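Local coordinates for protein glutathione S-transferase 2 (Heligmosomoides polygyrus, PDB 1TW9) that probably catalyses the conjugation of glutathione to electrophilic halogenated compounds, releasing a halide ion and a proton, at residues C17-F22 with Y29-L34; R12-C17 with Q50-E55; T7-R12 with E37-L42. One frame throughout, in Å; residues are numbered along the deposited sequence.

Interaction 1 (C17-F22 with Y29-L34); sequences CARQVF and YEDVRL. Unlike the reference sequence in segment 17-22: Val21 (reference Ile).
In the beta-alpha-beta unit that opens the thioredoxin-like domain, Arg19 and Phe22 of helix 16-24 meet Tyr29, Asp31 and Arg33 of segment 29-34 through one aromatic and one charged cluster. The Phe22 and Tyr29 rings form an offset stack, centroids 4.3 Å apart and planes 13° from parallel. Tyr29 CB also makes a CH-pi contact over the face of the Phe22 ring, 3.9 Å from its centroid. The first torsion of Tyr29, with CG between the backbone N and the carbonyl carbon (chi1 67°), lays its ring over the Phe22 ring and points the hydroxyl at Arg19. Tyr29 OH lies 3.4 Å from Arg19 CG, and a water joins this OH to Arg19 O.

The extended Arg19 chain carries NE to Asp31 OD1, a nearly straight salt bridge of 2.9 Å lying in the guanidinium plane and meeting the carboxylate on its syn side. Arg33 grips the other oxygen side-on, its NE 2.9 Å and its NH2 3.0 Å from Asp31 OD2. The two guanidinium groups stack, centres 3.8 Å apart and planes at 23°. Both are bonded to the Asp31 carboxylate, whose negative charge probably lets them lie face to face; a second water links Arg19 NH2, Asp31 OD1 and Val32 O. Arg19 NH1 is held elsewhere, by Gly11 O and Glu16 OE1.

Strand 30-34 pairs with strand 4-9, whose Tyr4 meets both rings. Leu71 of helix 64-75 packs on Phe22, while Trp197 of helix 192-200 touches Arg19 and Tyr29.

Interaction 2 (R12-C17 with Q50-E55); sequences RGAGEC and QVPVLE
Ala14 N is hydrogen-bonded to Tyr8 OH, and Ala14 O is hydrogen-bonded to Ser64 OG, so both backbone polar atoms of the alanine that meets Pro52 have partners. Between segments 12-17 and 50-55 themselves no hydrogen bond forms; the contact is apolar packing against one proline ring. Ala14 CB lies 3.8 Å from Pro52 CD, and at the same residue the carbonyl oxygen comes in beside the neighbouring ring carbon, Ala14 O to Pro52 CG being 3.8 Å. Gly15 follows with its backbone, its CA 4.5 Å from Pro52 CB. With no side chain at Gly15, the backbone itself faces the ring. The turn ahead of the helix also has a weak bond from Gly15 N to Arg12 O, 3.1 Å long.

The peptide bond before Pro52 is cis, the hallmark cis-proline of the thioredoxin fold, found just ahead of the third strand. In related glutathione transferases this loop borders the glutathione site.

Just beyond, Glu16 OE2 is bonded by Gln20 of its own helix and by Trp197 and Arg201, and the last two tie the first turn to the C-terminal part of the chain. Helix 64-75 packs alongside: Ile67 touches Pro52, and Cys68 touches Cys17. Tyr8 of strand 4-9 also lies against Pro52, and the loop leads into strand 53-56, which lies between strands 4-9 and 59-62 in the sheet.

Interaction 3 (T7-R12 with E37-L42); sequences TYFNGR and ETFVPL. Unlike the reference sequence in segment 37-42: Val40 (reference Ala).
Aromatic and apolar packing between Phe9 and Phe39 makes this contact. The end of the Phe9 ring leans over one face of the Phe39 ring: Phe9 CZ stands 3.8 Å above the Phe39 ring plane, displaced from its centre toward the rim. The rings are oblique to one another, with planes at 50° and centroids 5.2 Å apart. At the same end Phe9 CE1 comes 3.8 Å from Phe39 CB, so this corner of the Phe9 ring also touches the root of the Phe39 side chain. Phe39 holds CG anti to its backbone N (chi1 170°), which presents a face of its ring to the end of the Phe9 ring that reaches out from the strand. Replacing Phe39 by an alanine would probably open a gap beneath Phe9 CZ and leave the Phe9 ring freer to turn, since across these segments little more than the contact to CB would remain.

The polar bonds lie within the segments or reach outside them. Leu42 N bonds to Phe39 O at 2.8 Å, closing a turn just after the aromatic residue, and Leu42 O is hydrogen-bonded to Thr45 OG1. On the other side, Asn10 is the centre of an inverse gamma turn, with a weak bond from Gly11 N to Phe9 O, 2.9 Å. Its OD1 is hydrogen-bonded to Arg33 NH1.

Further packing passes through strand 30-34, since Leu34 touches both Thr7 and Leu42. The arrangement belongs to the thioredoxin-like domain of glutathione transferases: the C-terminal end of its first strand meets the short, irregular helical region that follows the second strand, which in relatives lies close to the glutathione site.

Overall arrangement
All three contacts lie in the N-terminal, thioredoxin-like domain, on one side of the chain's centre. Interactions 1 and 2 have centres about 7 Å apart and share helix 16-24; interaction 3 lies about 10 Å from interaction 2 and about 13 Å from interaction 1, centre to centre. Along the chain, interaction 1 is nested within the loops closed by the other two, whose segments alternate. All reach the sheet in which strand 4-9 runs between strands 30-34 and 53-56. Thr7 N bonds to Val53 O across that sheet, joining interactions 2 and 3. Together they join helix 16-24 to strand 30-34, the turn before that helix to the cis-proline loop, and strand 4-9 to the short helix 36-39.

Interaction 1 (C17-F22 with Y29-L34)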
loop_
_atom_site.group_PDB
_atom_site.type_symbol
_atom_site.label_atom_id
_atom_site.label_comp_id
_atom_site.label_asym_id
_atom_site.label_seq_id
_atom_site.Cartn_x
_atom_site.Cartn_y
_atom_site.Cartn_z
ATOM N N CYS A 17 -5.171 9.904 -8.653
ATOM C CA CYS A 17 -4.584 10.482 -7.414
ATOM C C CYS A 17 -3.227 11.066 -7.761
ATOM O O CYS A 17 -2.938 12.244 -7.472
ATOM C CB CYS A 17 -4.626 9.414 -6.331
ATOM S SG CYS A 17 -3.984 10.033 -4.771
ATOM N N ALA A 18 -2.446 10.323 -8.537
ATOM C CA ALA A 18 -1.173 10.865 -9.005
ATOM C C ALA A 18 -1.342 12.229 -9.722
ATOM O O ALA A 18 -0.562 13.203 -9.492
ATOM C CB ALA A 18 -0.451 9.852 -9.790
ATOM N N ARG A 19 -2.297 12.298 -10.666
ATOM C CA ARG A 19 -2.574 13.517 -11.417
ATOM C C ARG A 19 -2.933 14.621 -10.503
ATOM O O ARG A 19 -2.546 15.784 -10.689
ATOM C CB ARG A 19 -3.687 13.278 -12.445
ATOM C CG ARG A 19 -3.351 12.235 -13.495
ATOM C CD ARG A 19 -4.404 12.329 -14.602
ATOM N NE ARG A 19 -4.298 11.229 -15.584
ATOM C CZ ARG A 19 -5.127 10.199 -15.626
ATOM N NH1 ARG A 19 -6.126 10.093 -14.748
ATOM N NH2 ARG A 19 -4.985 9.315 -16.587
ATOM N N GLN A 20 -3.691 14.298 -9.449
ATOM C CA GLN A 20 -4.054 15.334 -8.510
ATOM C C GLN A 20 -2.880 15.796 -7.578
ATOM O O GLN A 20 -2.833 16.947 -7.186
ATOM C CB GLN A 20 -5.274 14.968 -7.757
ATOM C CG GLN A 20 -6.478 14.862 -8.648
ATOM C CD GLN A 20 -7.753 14.667 -7.947
ATOM O OE1 GLN A 20 -7.801 14.819 -6.712
ATOM N NE2 GLN A 20 -8.792 14.329 -8.687
ATOM N N VAL A 21 -1.943 14.899 -7.268
ATOM C CA VAL A 21 -0.728 15.298 -6.553
ATOM C C VAL A 21 0.056 16.288 -7.409
ATOM O O VAL A 21 0.503 17.305 -6.955
ATOM C CB VAL A 21 0.099 14.091 -6.143
ATOM C CG1 VAL A 21 1.420 14.526 -5.573
ATOM C CG2 VAL A 21 -0.711 13.289 -5.042
ATOM N N PHE A 22 0.215 15.932 -8.664
ATOM C CA PHE A 22 0.902 16.826 -9.586
ATOM C C PHE A 22 0.229 18.192 -9.622
ATOM O O PHE A 22 0.876 19.237 -9.597
ATOM C CB PHE A 22 0.901 16.240 -11.015
ATOM C CG PHE A 22 2.027 15.178 -11.279
ATOM C CD1 PHE A 22 3.355 15.431 -10.927
ATOM C CD2 PHE A 22 1.711 13.932 -11.795
ATOM C CE1 PHE A 22 4.323 14.492 -11.185
ATOM C CE2 PHE A 22 2.698 13.017 -12.067
ATOM C CZ PHE A 22 3.996 13.286 -11.754
ATOM N N TYR A 29 3.780 17.579 -16.057
ATOM C CA TYR A 29 4.104 16.174 -16.364
ATOM C C TYR A 29 3.461 15.802 -17.674
ATOM O O TYR A 29 2.573 16.478 -18.128
ATOM C CB TYR A 29 3.630 15.253 -15.252
ATOM C CG TYR A 29 2.113 15.184 -15.126
ATOM C CD1 TYR A 29 1.386 16.254 -14.536
ATOM C CD2 TYR A 29 1.421 14.058 -15.572
ATOM C CE1 TYR A 29 -0.014 16.217 -14.411
ATOM C CE2 TYR A 29 0.038 14.008 -15.479
ATOM C CZ TYR A 29 -0.676 15.087 -14.952
ATOM O OH TYR A 29 -2.036 15.017 -14.880
ATOM N N GLU A 30 3.935 14.727 -18.295
ATOM C CA GLU A 30 3.364 14.229 -19.507
ATOM C C GLU A 30 2.254 13.243 -19.119
ATOM O O GLU A 30 2.538 12.235 -18.487
ATOM C CB GLU A 30 4.477 13.552 -20.283
ATOM C CG GLU A 30 4.206 13.335 -21.719
ATOM C CD GLU A 30 5.390 12.686 -22.456
ATOM O OE1 GLU A 30 5.130 12.195 -23.557
ATOM O OE2 GLU A 30 6.545 12.676 -21.938
ATOM N N ASP A 31 1.002 13.568 -19.445
ATOM C CA ASP A 31 -0.160 12.771 -19.061
ATOM C C ASP A 31 -0.494 11.889 -20.280
ATOM O O ASP A 31 -1.172 12.315 -21.232
ATOM C CB ASP A 31 -1.338 13.677 -18.704
ATOM C CG ASP A 31 -2.494 12.944 -18.074
ATOM O OD1 ASP A 31 -2.239 11.875 -17.483
ATOM O OD2 ASP A 31 -3.683 13.426 -18.114
ATOM N N VAL A 32 0.054 10.685 -20.261
ATOM C CA VAL A 32 -0.106 9.719 -21.367
ATOM C C VAL A 32 -1.305 8.804 -21.118
ATOM O O VAL A 32 -1.374 8.111 -20.113
ATOM C CB VAL A 32 1.181 8.898 -21.639
ATOM C CG1 VAL A 32 0.950 7.923 -22.761
ATOM C CG2 VAL A 32 2.375 9.888 -21.935
ATOM N N ARG A 33 -2.259 8.853 -22.063
ATOM C CA ARG A 33 -3.526 8.163 -21.927
ATOM C C ARG A 33 -3.615 7.208 -23.110
ATOM O O ARG A 33 -3.901 7.603 -24.253
ATOM C CB ARG A 33 -4.700 9.134 -21.936
ATOM C CG ARG A 33 -4.743 9.976 -20.710
ATOM C CD ARG A 33 -5.712 11.158 -20.773
ATOM N NE ARG A 33 -5.678 11.901 -19.553
ATOM C CZ ARG A 33 -6.635 11.892 -18.626
ATOM N NH1 ARG A 33 -7.788 11.251 -18.841
ATOM N NH2 ARG A 33 -6.474 12.574 -17.510
ATOM N N LEU A 34 -3.374 5.957 -22.797
ATOM C CA LEU A 34 -3.368 4.909 -23.790
ATOM C C LEU A 34 -4.745 4.390 -24.098
ATOM O O LEU A 34 -5.587 4.303 -23.229
ATOM C CB LEU A 34 -2.512 3.761 -23.268
ATOM C CG LEU A 34 -1.046 4.069 -22.952
ATOM C CD1 LEU A 34 -0.380 2.853 -22.472
ATOM C CD2 LEU A 34 -0.290 4.655 -24.167
HETATM O O HOH W 1 -3.052 16.827 -13.131
HETATM O O HOH W 2 -2.335 9.233 -17.696
#

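Interaction 2 (R12-C17 with Q50-E55)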
loop_
_atom_site.group_PDB
_atom_site.type_symbol
_atom_site.label_atom_id
_atom_site.label_comp_id
_atom_site.label_asym_id
_atom_site.label_seq_id
_atom_site.Cartn_x
_atom_site.Cartn_y
_atom_site.Cartn_z
ATOM N N ARG A 12 -9.918 8.431 -15.146
ATOM C CA ARG A 12 -9.477 8.840 -13.810
ATOM C C ARG A 12 -8.865 7.592 -13.182
ATOM O O ARG A 12 -7.656 7.463 -13.124
ATOM C CB ARG A 12 -10.640 9.409 -12.951
ATOM C CG ARG A 12 -11.258 10.661 -13.550
ATOM C CD ARG A 12 -12.367 11.228 -12.707
ATOM N NE ARG A 12 -13.438 10.237 -12.488
ATOM C CZ ARG A 12 -14.348 9.945 -13.389
ATOM N NH1 ARG A 12 -14.374 10.628 -14.509
ATOM N NH2 ARG A 12 -15.303 9.056 -13.154
ATOM N N GLY A 13 -9.706 6.687 -12.699
ATOM C CA GLY A 13 -9.275 5.369 -12.277
ATOM C C GLY A 13 -8.128 5.398 -11.322
ATOM O O GLY A 13 -8.080 6.228 -10.424
ATOM N N ALA A 14 -7.180 4.499 -11.550
ATOM C CA ALA A 14 -5.982 4.364 -10.752
ATOM C C ALA A 14 -4.923 5.399 -10.973
ATOM O O ALA A 14 -3.973 5.455 -10.211
ATOM C CB ALA A 14 -5.389 2.954 -10.962
ATOM N N GLY A 15 -5.062 6.214 -12.028
ATOM C CA GLY A 15 -4.083 7.249 -12.363
ATOM C C GLY A 15 -4.376 8.601 -11.703
ATOM O O GLY A 15 -3.503 9.416 -11.520
ATOM N N GLU A 16 -5.617 8.805 -11.262
ATOM C CA GLU A 16 -6.089 10.130 -10.918
ATOM C C GLU A 16 -5.425 10.713 -9.671
ATOM O O GLU A 16 -5.182 11.892 -9.634
ATOM C CB GLU A 16 -7.577 10.134 -10.753
ATOM C CG GLU A 16 -8.238 11.496 -10.601
ATOM C CD GLU A 16 -8.097 12.430 -11.768
ATOM O OE1 GLU A 16 -7.659 12.019 -12.860
ATOM O OE2 GLU A 16 -8.476 13.609 -11.598
ATOM N N CYS A 17 -5.171 9.904 -8.653
ATOM C CA CYS A 17 -4.584 10.482 -7.414
ATOM C C CYS A 17 -3.227 11.066 -7.761
ATOM O O CYS A 17 -2.938 12.244 -7.472
ATOM C CB CYS A 17 -4.626 9.414 -6.331
ATOM S SG CYS A 17 -3.984 10.033 -4.771
ATOM N N GLN A 50 1.237 -3.708 -16.074
ATOM C CA GLN A 50 0.053 -2.886 -15.848
ATOM C C GLN A 50 0.390 -1.418 -15.805
ATOM O O GLN A 50 1.567 -1.032 -15.696
ATOM C CB GLN A 50 -0.599 -3.200 -14.544
ATOM C CG GLN A 50 -0.973 -4.609 -14.343
ATOM C CD GLN A 50 -1.131 -4.824 -12.872
ATOM O OE1 GLN A 50 -0.142 -4.846 -12.128
ATOM N NE2 GLN A 50 -2.336 -4.889 -12.433
ATOM N N VAL A 51 -0.672 -0.633 -15.819
ATOM C CA VAL A 51 -0.586 0.811 -15.671
ATOM C C VAL A 51 -1.468 1.163 -14.457
ATOM O O VAL A 51 -2.330 0.364 -14.049
ATOM C CB VAL A 51 -0.948 1.286 -17.102
ATOM C CG1 VAL A 51 -2.417 1.542 -17.371
ATOM C CG2 VAL A 51 0.159 1.928 -17.910
ATOM N N PRO A 52 -1.168 2.243 -13.749
ATOM C CA PRO A 52 -0.314 3.322 -14.172
ATOM C C PRO A 52 1.148 3.039 -13.912
ATOM O O PRO A 52 1.483 2.205 -13.069
ATOM C CB PRO A 52 -0.711 4.430 -13.203
ATOM C CG PRO A 52 -1.121 3.710 -12.004
ATOM C CD PRO A 52 -1.939 2.619 -12.558
ATOM N N VAL A 53 1.990 3.706 -14.677
ATOM C CA VAL A 53 3.404 3.687 -14.431
ATOM C C VAL A 53 3.871 5.113 -14.555
ATOM O O VAL A 53 3.580 5.785 -15.568
ATOM C CB VAL A 53 4.135 2.809 -15.479
ATOM C CG1 VAL A 53 5.659 2.920 -15.389
ATOM C CG2 VAL A 53 3.745 1.369 -15.310
ATOM N N LEU A 54 4.715 5.526 -13.601
ATOM C CA LEU A 54 5.362 6.829 -13.637
ATOM C C LEU A 54 6.765 6.635 -14.152
ATOM O O LEU A 54 7.399 5.686 -13.747
ATOM C CB LEU A 54 5.430 7.378 -12.196
ATOM C CG LEU A 54 6.142 8.725 -12.006
ATOM C CD1 LEU A 54 5.315 9.846 -12.623
ATOM C CD2 LEU A 54 6.436 8.884 -10.556
ATOM N N GLU A 55 7.267 7.518 -14.991
ATOM C CA GLU A 55 8.685 7.649 -15.216
ATOM C C GLU A 55 9.181 8.945 -14.612
ATOM O O GLU A 55 8.600 10.013 -14.872
ATOM C CB GLU A 55 9.010 7.645 -16.689
ATOM C CG GLU A 55 8.701 6.304 -17.323
ATOM C CD GLU A 55 9.275 6.140 -18.711
ATOM O OE1 GLU A 55 10.005 7.045 -19.192
ATOM O OE2 GLU A 55 9.020 5.074 -19.312
#

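Interaction 3 (T7-R12 with E37-L42)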
loop_
_atom_site.group_PDB
_atom_site.type_symbol
_atom_site.label_atom_id
_atom_site.label_comp_id
_atom_site.label_asym_id
_atom_site.label_seq_id
_atom_site.Cartn_x
_atom_site.Cartn_y
_atom_site.Cartn_z
ATOM N N THR A 7 1.806 7.249 -17.303
ATOM C CA THR A 7 1.137 6.466 -18.358
ATOM C C THR A 7 -0.021 5.683 -17.667
ATOM O O THR A 7 0.174 4.976 -16.651
ATOM C CB THR A 7 2.143 5.520 -19.026
ATOM O OG1 THR A 7 3.150 6.299 -19.733
ATOM C CG2 THR A 7 1.422 4.725 -20.084
ATOM N N TYR A 8 -1.208 5.814 -18.256
ATOM C CA TYR A 8 -2.405 5.177 -17.743
ATOM C C TYR A 8 -3.402 5.103 -18.903
ATOM O O TYR A 8 -3.092 5.469 -20.002
ATOM C CB TYR A 8 -2.945 5.906 -16.508
ATOM C CG TYR A 8 -4.075 5.174 -15.833
ATOM C CD1 TYR A 8 -3.903 3.889 -15.352
ATOM C CD2 TYR A 8 -5.322 5.749 -15.701
ATOM C CE1 TYR A 8 -4.941 3.221 -14.762
ATOM C CE2 TYR A 8 -6.349 5.094 -15.148
ATOM C CZ TYR A 8 -6.145 3.796 -14.647
ATOM O OH TYR A 8 -7.186 3.094 -14.056
ATOM N N PHE A 9 -4.595 4.593 -18.648
ATOM C CA PHE A 9 -5.671 4.649 -19.584
ATOM C C PHE A 9 -6.329 6.016 -19.603
ATOM O O PHE A 9 -6.000 6.900 -18.770
ATOM C CB PHE A 9 -6.673 3.569 -19.228
ATOM C CG PHE A 9 -6.119 2.196 -19.403
ATOM C CD1 PHE A 9 -5.728 1.766 -20.662
ATOM C CD2 PHE A 9 -5.989 1.336 -18.342
ATOM C CE1 PHE A 9 -5.196 0.513 -20.853
ATOM C CE2 PHE A 9 -5.478 0.053 -18.560
ATOM C CZ PHE A 9 -5.081 -0.324 -19.803
ATOM N N ASN A 10 -7.200 6.223 -20.595
ATOM C CA ASN A 10 -7.950 7.480 -20.667
ATOM C C ASN A 10 -9.112 7.437 -19.716
ATOM O O ASN A 10 -10.257 7.265 -20.092
ATOM C CB ASN A 10 -8.454 7.844 -22.082
ATOM C CG ASN A 10 -9.063 9.215 -22.135
ATOM O OD1 ASN A 10 -8.809 10.027 -21.272
ATOM N ND2 ASN A 10 -9.873 9.468 -23.161
ATOM N N GLY A 11 -8.768 7.621 -18.466
ATOM C CA GLY A 11 -9.709 7.756 -17.415
ATOM C C GLY A 11 -9.064 8.180 -16.129
ATOM O O GLY A 11 -7.870 8.258 -16.024
ATOM N N ARG A 12 -9.918 8.431 -15.146
ATOM C CA ARG A 12 -9.477 8.840 -13.810
ATOM C C ARG A 12 -8.865 7.592 -13.182
ATOM O O ARG A 12 -7.656 7.463 -13.124
ATOM C CB ARG A 12 -10.640 9.409 -12.951
ATOM C CG ARG A 12 -11.258 10.661 -13.550
ATOM C CD ARG A 12 -12.367 11.228 -12.707
ATOM N NE ARG A 12 -13.438 10.237 -12.488
ATOM C CZ ARG A 12 -14.348 9.945 -13.389
ATOM N NH1 ARG A 12 -14.374 10.628 -14.509
ATOM N NH2 ARG A 12 -15.303 9.056 -13.154
ATOM N N GLU A 37 -5.727 -0.592 -27.364
ATOM C CA GLU A 37 -4.996 -1.012 -28.531
ATOM C C GLU A 37 -3.532 -0.590 -28.463
ATOM O O GLU A 37 -2.647 -1.353 -28.869
ATOM C CB GLU A 37 -5.674 -0.473 -29.807
ATOM C CG GLU A 37 -6.995 -1.149 -30.154
ATOM C CD GLU A 37 -8.202 -0.713 -29.317
ATOM O OE1 GLU A 37 -8.133 0.303 -28.573
ATOM O OE2 GLU A 37 -9.244 -1.422 -29.432
ATOM N N THR A 38 -3.240 0.603 -27.944
ATOM C CA THR A 38 -1.832 0.983 -27.844
ATOM C C THR A 38 -1.182 0.384 -26.603
ATOM O O THR A 38 0.039 0.239 -26.564
ATOM C CB THR A 38 -1.624 2.498 -27.881
ATOM O OG1 THR A 38 -0.224 2.800 -27.731
ATOM C CG2 THR A 38 -2.254 3.139 -26.708
ATOM N N PHE A 39 -1.995 0.042 -25.611
ATOM C CA PHE A 39 -1.487 -0.600 -24.383
ATOM C C PHE A 39 -0.896 -1.984 -24.661
ATOM O O PHE A 39 0.143 -2.335 -24.101
ATOM C CB PHE A 39 -2.612 -0.754 -23.367
ATOM C CG PHE A 39 -2.251 -1.613 -22.170
ATOM C CD1 PHE A 39 -1.549 -1.082 -21.104
ATOM C CD2 PHE A 39 -2.581 -2.957 -22.134
ATOM C CE1 PHE A 39 -1.219 -1.875 -20.013
ATOM C CE2 PHE A 39 -2.245 -3.724 -21.051
ATOM C CZ PHE A 39 -1.552 -3.147 -19.978
ATOM N N VAL A 40 -1.570 -2.751 -25.523
ATOM C CA VAL A 40 -1.215 -4.172 -25.772
ATOM C C VAL A 40 0.281 -4.423 -26.061
ATOM O O VAL A 40 0.907 -5.225 -25.350
ATOM C CB VAL A 40 -2.060 -4.793 -26.877
ATOM C CG1 VAL A 40 -1.699 -6.272 -27.033
ATOM C CG2 VAL A 40 -3.526 -4.641 -26.572
ATOM N N PRO A 41 0.865 -3.736 -27.052
ATOM C CA PRO A 41 2.300 -3.850 -27.306
ATOM C C PRO A 41 3.198 -3.249 -26.229
ATOM O O PRO A 41 4.409 -3.510 -26.229
ATOM C CB PRO A 41 2.476 -3.070 -28.615
ATOM C CG PRO A 41 1.086 -3.082 -29.238
ATOM C CD PRO A 41 0.242 -2.813 -28.022
ATOM N N LEU A 42 2.633 -2.443 -25.329
ATOM C CA LEU A 42 3.426 -1.805 -24.294
ATOM C C LEU A 42 3.438 -2.639 -23.008
ATOM O O LEU A 42 4.299 -2.433 -22.153
ATOM C CB LEU A 42 2.911 -0.378 -24.018
ATOM C CG LEU A 42 3.422 0.749 -24.945
ATOM C CD1 LEU A 42 3.545 0.272 -26.357
ATOM C CD2 LEU A 42 2.541 1.989 -24.874
#